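Local coordinates for protein N-alpha-acetyltransferase 35, NatC auxiliary subunit (Saccharomyces cerevisiae, PDB 6YGA) that serves as the large auxiliary subunit of the NatC complex, which acetylates the N-terminal methionine of proteins such as the L-A virus Gag protein, at residues L303-T309 against R335-A339; S318-T322 against L366-E370; F329-Q334 against C402-T406; F343-F347 against Y399-S403; W420-Q424 against W438-K443. All blocks are in the same frame, centred on the assembly; numbering follows the deposited sequence.

Contact 1: L303-T309 against R335-A339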
# COMPACT_ATOMS: atom_id res chain seq x y z
N LEU B 303 5.74 15.36 9.77
CA LEU B 303 6.62 15.38 8.61
C LEU B 303 8.04 15.77 8.99
O LEU B 303 9.00 15.16 8.52
CB LEU B 303 6.07 16.34 7.55
CG LEU B 303 7.03 16.71 6.43
CD1 LEU B 303 7.32 15.50 5.55
CD2 LEU B 303 6.46 17.85 5.61
N ALA B 304 8.19 16.78 9.84
CA ALA B 304 9.52 17.27 10.18
C ALA B 304 10.31 16.24 10.99
O ALA B 304 11.50 16.03 10.73
CB ALA B 304 9.42 18.59 10.94
N ASN B 305 9.66 15.60 11.96
CA ASN B 305 10.38 14.62 12.78
C ASN B 305 10.74 13.38 11.98
O ASN B 305 11.80 12.78 12.19
CB ASN B 305 9.55 14.25 14.01
CG ASN B 305 9.50 15.35 15.04
OD1 ASN B 305 8.43 15.74 15.51
ND2 ASN B 305 10.67 15.87 15.40
N ASP B 306 9.87 12.97 11.05
CA ASP B 306 10.17 11.79 10.24
C ASP B 306 11.36 12.04 9.33
O ASP B 306 12.21 11.16 9.15
CB ASP B 306 8.93 11.40 9.42
CG ASP B 306 7.83 10.80 10.28
OD1 ASP B 306 8.03 10.71 11.51
OD2 ASP B 306 6.78 10.42 9.73
N VAL B 307 11.45 13.24 8.75
CA VAL B 307 12.61 13.58 7.92
C VAL B 307 13.86 13.68 8.78
O VAL B 307 14.94 13.25 8.37
CB VAL B 307 12.33 14.88 7.14
CG1 VAL B 307 13.60 15.38 6.46
CG2 VAL B 307 11.24 14.65 6.10
N LYS B 308 13.74 14.25 9.98
CA LYS B 308 14.88 14.32 10.89
C LYS B 308 15.41 12.93 11.21
O LYS B 308 16.62 12.73 11.34
CB LYS B 308 14.49 15.05 12.18
CG LYS B 308 14.34 16.56 12.01
CD LYS B 308 13.89 17.22 13.31
CE LYS B 308 14.95 17.09 14.39
NZ LYS B 308 14.53 17.75 15.66
N THR B 309 14.51 11.95 11.34
CA THR B 309 14.94 10.58 11.60
C THR B 309 15.72 10.02 10.41
O THR B 309 16.67 9.25 10.59
CB THR B 309 13.74 9.70 11.92
OG1 THR B 309 13.01 10.27 13.01
CG2 THR B 309 14.18 8.29 12.31
N ARG B 335 6.09 5.65 8.62
CA ARG B 335 6.62 7.00 8.51
C ARG B 335 5.92 7.78 7.40
O ARG B 335 5.29 7.21 6.50
CB ARG B 335 8.13 6.97 8.25
CG ARG B 335 8.97 6.44 9.40
CD ARG B 335 9.01 7.42 10.56
NE ARG B 335 9.88 6.95 11.63
CZ ARG B 335 10.15 7.64 12.74
NH1 ARG B 335 9.61 8.84 12.92
NH2 ARG B 335 10.95 7.14 13.66
N HIS B 336 6.05 9.10 7.47
CA HIS B 336 5.51 9.97 6.43
C HIS B 336 6.08 9.58 5.07
O HIS B 336 7.24 9.15 4.96
CB HIS B 336 5.84 11.43 6.76
CG HIS B 336 5.06 12.43 5.97
ND1 HIS B 336 5.39 12.78 4.68
CD2 HIS B 336 3.97 13.16 6.29
CE1 HIS B 336 4.53 13.68 4.23
NE2 HIS B 336 3.66 13.93 5.19
N VAL B 337 5.26 9.71 4.03
CA VAL B 337 5.65 9.22 2.71
C VAL B 337 6.86 9.98 2.18
O VAL B 337 7.73 9.39 1.51
CB VAL B 337 4.45 9.28 1.74
CG1 VAL B 337 3.94 10.71 1.59
CG2 VAL B 337 4.82 8.69 0.38
N ILE B 338 6.95 11.28 2.46
CA ILE B 338 8.11 12.05 2.02
C ILE B 338 9.38 11.48 2.64
O ILE B 338 10.39 11.28 1.96
CB ILE B 338 7.93 13.54 2.37
CG1 ILE B 338 6.75 14.15 1.60
CG2 ILE B 338 9.21 14.31 2.06
CD1 ILE B 338 6.94 14.19 0.10
N ALA B 339 9.34 11.20 3.95
CA ALA B 339 10.50 10.61 4.60
C ALA B 339 10.79 9.21 4.06
O ALA B 339 11.95 8.79 3.98
CB ALA B 339 10.29 10.56 6.11
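D306 OD2 accepts the backbone N-H of H336 at 2.7 Å, a nearly straight bond (160° at the hydrogen) that arrives on the anti side of the carboxylate. The other oxygen is engaged too: R335 NH1 reaches D306 OD1 at 2.8 Å in a salt bridge. Here the two flat groups stand almost perpendicular (89°), with OD1 in the guanidinium plane while NH1 comes from above the carboxylate. A single acid thus fixes two successive residues just ahead of a helix. R335 bends at chi2 to return across D306, and its NE is tied to F329 O; T309 CG2 lies over one guanidinium face, 3.7 Å from NH2. H336 swings its ring anti to the backbone N (chi1 -165°), where ND1 accepts from I338 N at 3.1 Å. That use of ND1 is consistent with a proton on NE2, which makes a weak bond to N105. Over one face of the imidazole sits L303 CD1, 3.6 Å from the centroid, a CH-pi contact. A339 CB rests on D306 CB at 3.7 Å. The whole illustrates a histidine N-cap opening helix 337-347, anchored by a buried acid of neighbouring helix 298-311.

Contact 2: S318-T322 against L366-E370; sequences SALET and LHVKE. With EDO (1,2-ethanediol), chain C.
A319, in the first turn of helix 319-328, comes up against the flank of helix 360-372 at H367, their CA atoms 5.6 Å apart. The motif is a capped helix N-terminus with two sources of acceptors, one local and one from a helix far along the chain. Locally, S318 is the N-cap, its OG accepting from E321 N in a weak bond. From across the contact, E370 extends its chain beyond CG and presents its carboxylate to the first turn. OE2 accepts from A319 N at 2.9 Å on its syn side, 16° out of the carboxylate plane, and OE1 accepts from L320 N at 3.0 Å, a weak and more bent bond (132°). A negative group at the start of a helix would probably also be favoured by the helix dipole. The same grip brings A319 CB close to E370 OE2 and L320 CB close to OE1. Alongside, A319 CB lies over one face of the H367 imidazole, 3.5 Å from the ring centroid, and touches L366 CB at 3.9 Å. The imidazole is held at both nitrogens, ND1 bonded to F363 O and NE2 to the hydroxyl of Y399, which fixes its rotation beneath the methyl. On the backbone of the same residue, O1 of an ethanediol molecule, probably from the crystallisation liquor, donates to H367 O at 3.0 Å.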
# COMPACT_ATOMS: atom_id res chain seq x y z
N SER B 318 29.09 1.84 10.87
CA SER B 318 29.25 0.43 10.57
C SER B 318 28.03 -0.07 9.81
O SER B 318 26.99 0.59 9.76
CB SER B 318 29.46 -0.39 11.85
OG SER B 318 28.28 -0.43 12.64
N ALA B 319 28.19 -1.25 9.20
CA ALA B 319 27.07 -1.86 8.50
C ALA B 319 25.97 -2.28 9.45
O ALA B 319 24.79 -2.29 9.08
CB ALA B 319 27.55 -3.06 7.68
N LEU B 320 26.32 -2.63 10.69
CA LEU B 320 25.32 -3.03 11.66
C LEU B 320 24.45 -1.85 12.09
O LEU B 320 23.26 -2.03 12.38
CB LEU B 320 25.99 -3.68 12.87
CG LEU B 320 25.08 -4.34 13.91
CD1 LEU B 320 24.05 -5.22 13.23
CD2 LEU B 320 25.91 -5.15 14.89
N GLU B 321 25.02 -0.65 12.11
CA GLU B 321 24.24 0.52 12.50
C GLU B 321 23.23 0.90 11.42
O GLU B 321 22.11 1.30 11.73
CB GLU B 321 25.17 1.69 12.82
CG GLU B 321 25.87 1.54 14.17
CD GLU B 321 26.81 2.69 14.49
OE1 GLU B 321 27.09 3.50 13.58
OE2 GLU B 321 27.28 2.78 15.65
N THR B 322 23.61 0.77 10.14
CA THR B 322 22.64 0.97 9.06
C THR B 322 21.60 -0.14 9.05
O THR B 322 20.41 0.12 8.85
CB THR B 322 23.34 1.05 7.71
OG1 THR B 322 24.08 -0.16 7.47
CG2 THR B 322 24.29 2.23 7.65
N LEU B 366 31.09 -5.31 3.95
CA LEU B 366 31.07 -4.93 5.36
C LEU B 366 30.05 -5.75 6.14
O LEU B 366 30.31 -6.14 7.29
CB LEU B 366 30.77 -3.44 5.50
CG LEU B 366 31.97 -2.49 5.53
CD1 LEU B 366 31.51 -1.05 5.47
CD2 LEU B 366 32.81 -2.74 6.78
N HIS B 367 28.89 -6.02 5.54
CA HIS B 367 27.90 -6.85 6.21
C HIS B 367 28.43 -8.26 6.43
O HIS B 367 28.27 -8.83 7.52
CB HIS B 367 26.60 -6.90 5.40
CG HIS B 367 25.83 -5.61 5.41
ND1 HIS B 367 26.27 -4.48 4.77
CD2 HIS B 367 24.66 -5.28 6.00
CE1 HIS B 367 25.40 -3.51 4.95
NE2 HIS B 367 24.41 -3.97 5.70
N VAL B 368 29.07 -8.84 5.41
CA VAL B 368 29.63 -10.18 5.55
C VAL B 368 30.73 -10.20 6.60
O VAL B 368 30.82 -11.13 7.41
CB VAL B 368 30.14 -10.69 4.19
CG1 VAL B 368 30.77 -12.07 4.34
CG2 VAL B 368 29.02 -10.70 3.17
N LYS B 369 31.56 -9.16 6.62
CA LYS B 369 32.68 -9.11 7.56
C LYS B 369 32.20 -9.03 9.00
O LYS B 369 32.74 -9.71 9.88
CB LYS B 369 33.59 -7.93 7.23
CG LYS B 369 34.62 -7.61 8.29
CD LYS B 369 35.75 -6.77 7.71
CE LYS B 369 36.36 -5.85 8.74
NZ LYS B 369 35.42 -4.75 9.13
N GLU B 370 31.20 -8.20 9.27
CA GLU B 370 30.74 -8.05 10.65
C GLU B 370 29.99 -9.29 11.12
O GLU B 370 29.95 -9.57 12.33
CB GLU B 370 29.88 -6.80 10.80
CG GLU B 370 30.65 -5.50 10.53
CD GLU B 370 29.78 -4.25 10.58
OE1 GLU B 370 28.79 -4.24 11.34
OE2 GLU B 370 30.08 -3.28 9.86
C1 EDO C . 25.08 -7.48 9.03
O1 EDO C . 25.90 -8.63 9.30
C2 EDO C . 23.71 -7.93 8.54
O2 EDO C . 23.85 -8.67 7.32

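Contact 3: F329-Q334 against C402-T406. With EDO (1,2-ethanediol), chain D.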
# COMPACT_ATOMS: atom_id res chain seq x y z
N PHE B 329 13.60 2.08 11.90
CA PHE B 329 13.18 3.46 11.65
C PHE B 329 11.74 3.54 11.16
O PHE B 329 11.07 4.56 11.38
CB PHE B 329 14.12 4.14 10.65
CG PHE B 329 13.65 4.08 9.22
CD1 PHE B 329 13.83 2.93 8.47
CD2 PHE B 329 13.05 5.18 8.62
CE1 PHE B 329 13.41 2.87 7.16
CE2 PHE B 329 12.62 5.12 7.30
CZ PHE B 329 12.80 3.96 6.57
N ASN B 330 11.25 2.49 10.51
CA ASN B 330 9.92 2.47 9.92
C ASN B 330 9.09 1.30 10.44
O ASN B 330 8.16 0.85 9.77
CB ASN B 330 10.04 2.40 8.39
CG ASN B 330 8.76 2.78 7.67
OD1 ASN B 330 7.99 3.61 8.16
ND2 ASN B 330 8.52 2.16 6.53
N LYS B 331 9.41 0.81 11.64
CA LYS B 331 8.86 -0.44 12.13
C LYS B 331 7.72 -0.26 13.13
O LYS B 331 6.74 -1.01 13.08
CB LYS B 331 9.97 -1.28 12.78
CG LYS B 331 9.56 -2.69 13.16
CD LYS B 331 9.01 -3.45 11.97
CE LYS B 331 10.02 -3.56 10.82
NZ LYS B 331 11.24 -4.32 11.18
N LEU B 332 7.85 0.70 14.05
CA LEU B 332 6.83 0.86 15.08
C LEU B 332 5.56 1.49 14.51
O LEU B 332 4.45 1.10 14.89
CB LEU B 332 7.40 1.69 16.22
CG LEU B 332 8.56 0.99 16.93
CD1 LEU B 332 9.17 1.90 17.96
CD2 LEU B 332 8.08 -0.30 17.56
N GLU B 333 5.71 2.45 13.61
CA GLU B 333 4.57 3.00 12.89
C GLU B 333 5.05 3.50 11.53
O GLU B 333 6.24 3.80 11.35
CB GLU B 333 3.87 4.12 13.67
CG GLU B 333 4.70 5.37 13.87
CD GLU B 333 3.97 6.43 14.67
OE1 GLU B 333 2.91 6.13 15.25
OE2 GLU B 333 4.46 7.58 14.71
N GLN B 334 4.12 3.59 10.59
CA GLN B 334 4.46 3.95 9.22
C GLN B 334 4.89 5.41 9.15
O GLN B 334 4.16 6.31 9.58
CB GLN B 334 3.27 3.70 8.30
CG GLN B 334 3.55 3.97 6.83
CD GLN B 334 2.47 3.42 5.92
OE1 GLN B 334 2.01 2.29 6.10
NE2 GLN B 334 2.06 4.21 4.94
N CYS B 402 12.52 -1.66 3.23
CA CYS B 402 12.19 -1.28 4.61
C CYS B 402 11.35 -0.01 4.67
O CYS B 402 10.58 0.16 5.62
CB CYS B 402 13.46 -1.10 5.43
SG CYS B 402 14.37 -2.63 5.71
N SER B 403 11.48 0.88 3.69
CA SER B 403 10.73 2.13 3.72
C SER B 403 9.42 2.04 2.94
O SER B 403 8.82 3.08 2.64
CB SER B 403 11.58 3.28 3.19
OG SER B 403 11.67 3.22 1.79
N GLN B 404 8.96 0.84 2.61
CA GLN B 404 7.66 0.69 1.98
C GLN B 404 6.56 0.76 3.03
O GLN B 404 6.81 0.71 4.24
CB GLN B 404 7.59 -0.63 1.21
CG GLN B 404 8.66 -0.79 0.14
CD GLN B 404 8.67 0.37 -0.84
OE1 GLN B 404 7.63 0.77 -1.35
NE2 GLN B 404 9.86 0.91 -1.10
N ASN B 405 5.31 0.89 2.57
CA ASN B 405 4.21 0.90 3.52
C ASN B 405 4.03 -0.49 4.13
O ASN B 405 4.65 -1.47 3.72
CB ASN B 405 2.92 1.39 2.87
CG ASN B 405 2.40 0.46 1.78
OD1 ASN B 405 1.95 -0.65 2.06
ND2 ASN B 405 2.43 0.93 0.54
N THR B 406 3.15 -0.56 5.14
CA THR B 406 3.05 -1.76 5.96
C THR B 406 2.56 -2.98 5.18
O THR B 406 2.84 -4.11 5.60
CB THR B 406 2.14 -1.49 7.17
OG1 THR B 406 2.24 -2.59 8.09
CG2 THR B 406 0.69 -1.33 6.73
C1 EDO D . 13.19 -5.61 14.53
O1 EDO D . 12.01 -5.79 13.73
C2 EDO D . 13.62 -6.95 15.10
O2 EDO D . 14.85 -6.80 15.82
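C402 O receives the amide of N330: ND2 lies 3.0 Å away, the bond is almost straight (175°), and it falls in both the amide plane and the carbonyl plane, on a lone pair. With CG anti to the backbone N (chi1 -163°), N330 sends this amide across to the other loop, while its OD1 is taken by R335 N. At S403 the contact turns apolar, CB meeting the edge of the F329 ring at CZ, 3.7 Å off. N330 CB covers a face of that ring. Q404 then offers its O to the same N330 ND2 at 3.2 Å, a weak second bond, so that one amide bridges two carbonyls of the turn. N405 lies side by side with Q334, its CB 3.5 Å from Q334 OE1; its ND2 is bonded to D176 OD1, and its OD1 caps C407 N and R408 N. At T406 the backbone N donates to Q334 OE1 at 3.2 Å, from well above the carbonyl plane (50°). F142 of N-alpha-acetyltransferase 30 packs on both Q334 and N405, at the boundary with the catalytic subunit. The pair joins the loop linking helices 319-328 and 337-347 to the one linking helices 386-402 and 406-429, with helix 337-347 packed against both.

Contact 4: F343-F347 against Y399-S403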
# COMPACT_ATOMS: atom_id res chain seq x y z
N PHE B 343 14.50 8.38 2.32
CA PHE B 343 15.53 7.49 2.87
C PHE B 343 16.31 6.74 1.79
O PHE B 343 17.55 6.83 1.78
CB PHE B 343 14.90 6.54 3.89
CG PHE B 343 15.74 5.34 4.18
CD1 PHE B 343 16.90 5.44 4.93
CD2 PHE B 343 15.36 4.09 3.71
CE1 PHE B 343 17.67 4.33 5.19
CE2 PHE B 343 16.12 2.98 3.97
CZ PHE B 343 17.28 3.09 4.71
N PRO B 344 15.68 6.01 0.85
CA PRO B 344 16.51 5.31 -0.15
C PRO B 344 17.31 6.25 -1.04
O PRO B 344 18.43 5.92 -1.42
CB PRO B 344 15.48 4.50 -0.95
CG PRO B 344 14.32 4.36 -0.04
CD PRO B 344 14.26 5.67 0.68
N LEU B 345 16.77 7.43 -1.36
CA LEU B 345 17.52 8.39 -2.17
C LEU B 345 18.66 9.02 -1.37
O LEU B 345 19.72 9.30 -1.93
CB LEU B 345 16.59 9.47 -2.71
CG LEU B 345 15.47 8.94 -3.60
CD1 LEU B 345 14.50 10.05 -3.98
CD2 LEU B 345 16.07 8.28 -4.83
N PHE B 346 18.44 9.25 -0.07
CA PHE B 346 19.48 9.76 0.81
C PHE B 346 20.51 8.68 1.13
O PHE B 346 21.69 8.99 1.33
CB PHE B 346 18.85 10.30 2.09
CG PHE B 346 19.82 10.96 3.03
CD1 PHE B 346 20.14 12.29 2.87
CD2 PHE B 346 20.38 10.25 4.08
CE1 PHE B 346 21.03 12.91 3.73
CE2 PHE B 346 21.27 10.87 4.94
CZ PHE B 346 21.59 12.20 4.77
N PHE B 347 20.08 7.42 1.19
CA PHE B 347 20.97 6.32 1.54
C PHE B 347 21.78 5.85 0.34
O PHE B 347 22.99 5.60 0.46
CB PHE B 347 20.14 5.17 2.12
CG PHE B 347 20.96 4.08 2.76
CD1 PHE B 347 21.65 4.31 3.94
CD2 PHE B 347 21.00 2.82 2.19
CE1 PHE B 347 22.39 3.30 4.53
CE2 PHE B 347 21.74 1.80 2.78
CZ PHE B 347 22.43 2.05 3.95
N TYR B 399 17.27 -3.00 1.75
CA TYR B 399 17.17 -1.74 2.48
C TYR B 399 15.99 -0.92 1.97
O TYR B 399 15.24 -0.33 2.76
CB TYR B 399 18.47 -0.95 2.35
CG TYR B 399 19.55 -1.33 3.34
CD1 TYR B 399 19.61 -0.73 4.59
CD2 TYR B 399 20.51 -2.28 3.01
CE1 TYR B 399 20.59 -1.07 5.49
CE2 TYR B 399 21.49 -2.63 3.91
CZ TYR B 399 21.53 -2.02 5.15
OH TYR B 399 22.51 -2.36 6.06
N GLN B 400 15.83 -0.85 0.65
CA GLN B 400 14.76 -0.04 0.07
C GLN B 400 13.39 -0.57 0.46
O GLN B 400 12.45 0.21 0.66
CB GLN B 400 14.92 0.00 -1.45
CG GLN B 400 13.90 0.88 -2.16
CD GLN B 400 14.38 1.35 -3.53
OE1 GLN B 400 15.58 1.48 -3.76
NE2 GLN B 400 13.44 1.60 -4.43
N ASN B 401 13.25 -1.89 0.58
CA ASN B 401 11.97 -2.47 0.98
C ASN B 401 11.56 -2.05 2.39
O ASN B 401 10.36 -2.05 2.70
CB ASN B 401 12.03 -3.99 0.88
CG ASN B 401 10.70 -4.65 1.18
OD1 ASN B 401 9.76 -4.55 0.39
ND2 ASN B 401 10.62 -5.34 2.31
N CYS B 402 12.52 -1.66 3.23
CA CYS B 402 12.19 -1.28 4.61
C CYS B 402 11.35 -0.01 4.67
O CYS B 402 10.58 0.16 5.62
CB CYS B 402 13.46 -1.10 5.43
SG CYS B 402 14.37 -2.63 5.71
N SER B 403 11.48 0.88 3.69
CA SER B 403 10.73 2.13 3.72
C SER B 403 9.42 2.04 2.94
O SER B 403 8.82 3.08 2.64
CB SER B 403 11.58 3.28 3.19
OG SER B 403 11.67 3.22 1.79
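Y399 points its CB toward helix 337-347, and the rest of the side chain crosses F347 at a slant. From CB the first torsion (chi1 -84°) carries the ring beside its own backbone N. CG then meets F347 CE2, and CD1 approaches the same atom at 3.8 Å. CE1 next reaches F347 CZ at 3.9 Å, and the tip, OH, besides its histidine partner, is bonded to T322 OG1. The two rings form an offset stack, centroids 5.0 Å apart and planes inclined by 30°, with F347 CE2 over one face of the tyrosine toward its rim. F343 approaches that tyrosine at the edge instead, through CZ. F343 CE2 stands 3.6 Å from Y399 O, which lies in the plane of the phenylalanine ring, and F343 CD2 touches S403 CB at 3.9 Å. P344 fills the next step of the interface, CB and CG lying across Q400 CG, while its CG is also 3.4 Å from S403 OG. The proline has no N-H to give to the preceding turn, and the helix is kinked there. The carbonyl it leaves without that partner, R340 O, is bonded instead by S403 OG from the turn that ends the facing helix. This is a worked case of a proline-kinked helix whose missing backbone bond is probably compensated by a neighbour, within the aromatic core of an all-helical, TPR-related region.

Contact 5: W420-Q424 against W438-K443. With EDO (1,2-ethanediol), chain C.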
# COMPACT_ATOMS: atom_id res chain seq x y z
N TRP B 420 17.08 -14.81 -2.83
CA TRP B 420 18.07 -15.21 -1.85
C TRP B 420 18.40 -16.69 -1.96
O TRP B 420 19.57 -17.08 -1.87
CB TRP B 420 17.58 -14.90 -0.43
CG TRP B 420 17.60 -13.45 -0.05
CD1 TRP B 420 16.54 -12.69 0.34
CD2 TRP B 420 18.75 -12.59 -0.01
NE1 TRP B 420 16.95 -11.41 0.62
CE2 TRP B 420 18.30 -11.32 0.41
CE3 TRP B 420 20.11 -12.77 -0.29
CZ2 TRP B 420 19.16 -10.24 0.56
CZ3 TRP B 420 20.96 -11.69 -0.14
CH2 TRP B 420 20.48 -10.44 0.28
N ASP B 421 17.38 -17.53 -2.16
CA ASP B 421 17.59 -18.97 -2.28
C ASP B 421 18.45 -19.29 -3.50
O ASP B 421 19.44 -20.04 -3.39
CB ASP B 421 16.25 -19.70 -2.36
CG ASP B 421 16.39 -21.21 -2.22
OD1 ASP B 421 16.75 -21.67 -1.12
OD2 ASP B 421 16.14 -21.93 -3.21
N SER B 422 18.10 -18.73 -4.66
CA SER B 422 18.89 -18.96 -5.86
C SER B 422 20.31 -18.46 -5.69
O SER B 422 21.27 -19.09 -6.15
CB SER B 422 18.21 -18.27 -7.05
OG SER B 422 18.93 -18.49 -8.25
N LEU B 423 20.48 -17.32 -5.02
CA LEU B 423 21.81 -16.78 -4.79
C LEU B 423 22.62 -17.71 -3.88
O LEU B 423 23.80 -17.98 -4.14
CB LEU B 423 21.71 -15.38 -4.18
CG LEU B 423 22.92 -14.47 -4.30
CD1 LEU B 423 23.33 -14.32 -5.76
CD2 LEU B 423 22.57 -13.13 -3.70
N GLN B 424 21.99 -18.21 -2.81
CA GLN B 424 22.67 -19.12 -1.90
C GLN B 424 23.08 -20.41 -2.61
O GLN B 424 24.18 -20.92 -2.40
CB GLN B 424 21.77 -19.43 -0.70
CG GLN B 424 22.40 -20.37 0.32
CD GLN B 424 21.40 -20.87 1.36
OE1 GLN B 424 20.38 -20.22 1.62
NE2 GLN B 424 21.69 -22.02 1.94
N TRP B 438 26.31 -16.14 4.94
CA TRP B 438 25.63 -14.87 5.15
C TRP B 438 24.33 -14.79 4.36
O TRP B 438 23.33 -14.26 4.85
CB TRP B 438 26.55 -13.71 4.76
CG TRP B 438 25.92 -12.36 4.96
CD1 TRP B 438 25.95 -11.59 6.08
CD2 TRP B 438 25.15 -11.63 4.00
NE1 TRP B 438 25.26 -10.42 5.88
CE2 TRP B 438 24.75 -10.42 4.61
CE3 TRP B 438 24.75 -11.87 2.68
CZ2 TRP B 438 23.98 -9.46 3.95
CZ3 TRP B 438 23.99 -10.92 2.02
CH2 TRP B 438 23.61 -9.73 2.66
N THR B 439 24.33 -15.31 3.13
CA THR B 439 23.10 -15.36 2.35
C THR B 439 22.04 -16.19 3.05
O THR B 439 20.86 -15.83 3.07
CB THR B 439 23.37 -15.92 0.95
OG1 THR B 439 24.46 -15.20 0.35
CG2 THR B 439 22.14 -15.80 0.07
N TYR B 440 22.44 -17.31 3.65
CA TYR B 440 21.49 -18.15 4.37
C TYR B 440 20.88 -17.41 5.55
O TYR B 440 19.67 -17.50 5.80
CB TYR B 440 22.16 -19.45 4.82
CG TYR B 440 21.23 -20.41 5.52
CD1 TYR B 440 20.16 -20.98 4.86
CD2 TYR B 440 21.44 -20.75 6.85
CE1 TYR B 440 19.31 -21.87 5.50
CE2 TYR B 440 20.60 -21.64 7.50
CZ TYR B 440 19.54 -22.19 6.82
OH TYR B 440 18.70 -23.07 7.47
N PHE B 441 21.71 -16.66 6.28
CA PHE B 441 21.20 -15.89 7.41
C PHE B 441 20.15 -14.88 6.96
O PHE B 441 19.11 -14.73 7.61
CB PHE B 441 22.34 -15.17 8.13
CG PHE B 441 21.88 -14.07 9.04
CD1 PHE B 441 21.35 -14.37 10.28
CD2 PHE B 441 21.95 -12.75 8.64
CE1 PHE B 441 20.91 -13.37 11.12
CE2 PHE B 441 21.52 -11.74 9.48
CZ PHE B 441 20.99 -12.05 10.72
N MSE B 442 20.41 -14.17 5.87
CA MSE B 442 19.47 -13.18 5.36
C MSE B 442 18.19 -13.81 4.84
O MSE B 442 17.09 -13.30 5.08
CB MSE B 442 20.13 -12.34 4.27
CG MSE B 442 21.28 -11.50 4.76
SE MSE B 442 20.68 -10.08 5.95
CE MSE B 442 19.70 -9.03 4.64
N LYS B 443 18.32 -14.93 4.12
CA LYS B 443 17.14 -15.61 3.60
C LYS B 443 16.25 -16.12 4.73
O LYS B 443 15.04 -15.89 4.73
CB LYS B 443 17.55 -16.76 2.68
CG LYS B 443 16.37 -17.42 1.98
CD LYS B 443 16.81 -18.67 1.24
CE LYS B 443 17.18 -19.78 2.20
NZ LYS B 443 17.67 -20.98 1.48
C1 EDO C . 25.08 -7.48 9.03
O1 EDO C . 25.90 -8.63 9.30
C2 EDO C . 23.71 -7.93 8.54
O2 EDO C . 23.85 -8.67 7.32
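K443 NZ is the polar centre here, held by D421 OD1 and Q424 OE1, each 2.8 Å away, and additionally by V597 O. D421 OD1 uses its anti lone pair in what is also a salt bridge, whereas the amide oxygen of Q424 is met from above its carbonyl plane. A bend at chi3 (70°) turns the otherwise extended lysine toward this group, after its CB has packed on W420 CB at 3.6 Å. Three oxygens therefore satisfy a largely buried ammonium. Q424 OE1 also lies at the edge of the Y440 ring, 3.3 Å from CD1. Several other donors have partners outside the two segments: W420 NE1 bonds to Q416 OE1 and T439 OG1 to Y435 O. W438 NE1 donates to O2 of an ethanediol at 2.7 Å. T439 CG2 nestles against W420 O and CE3, while selenomethionine M442 places its CB over one face of the W420 six-membered ring. The two indoles meet obliquely, planes at 73°, through their CZ3 atoms at 3.8 Å. With segment axes 9.2 Å apart and nearly antiparallel (164°), helices 406-429 and 433-456 form an antiparallel helical hairpin, the basic element of TPR-like helical folds.

Overall arrangement
Contacts 1, 3 and 4 form a continuous group near the middle of the chain: contact 1 joins contact 3 through R335, and contact 3 shares C402 and S403 with contact 4. Contacts 1 and 4 both use helix 337-347, their centres about 13 Å apart. Contact 4 passes to contact 2 at the Y399 hydroxyl, where the two meet, and T322 CG2 packs on F347. Contacts 2 and 5, centres about 16 Å apart, touch through V368 and W438 and share one ethanediol. The centres of contacts 1 and 5 lie about 32 Å apart. Of the five, only contact 3 touches another subunit, N-alpha-acetyltransferase 30.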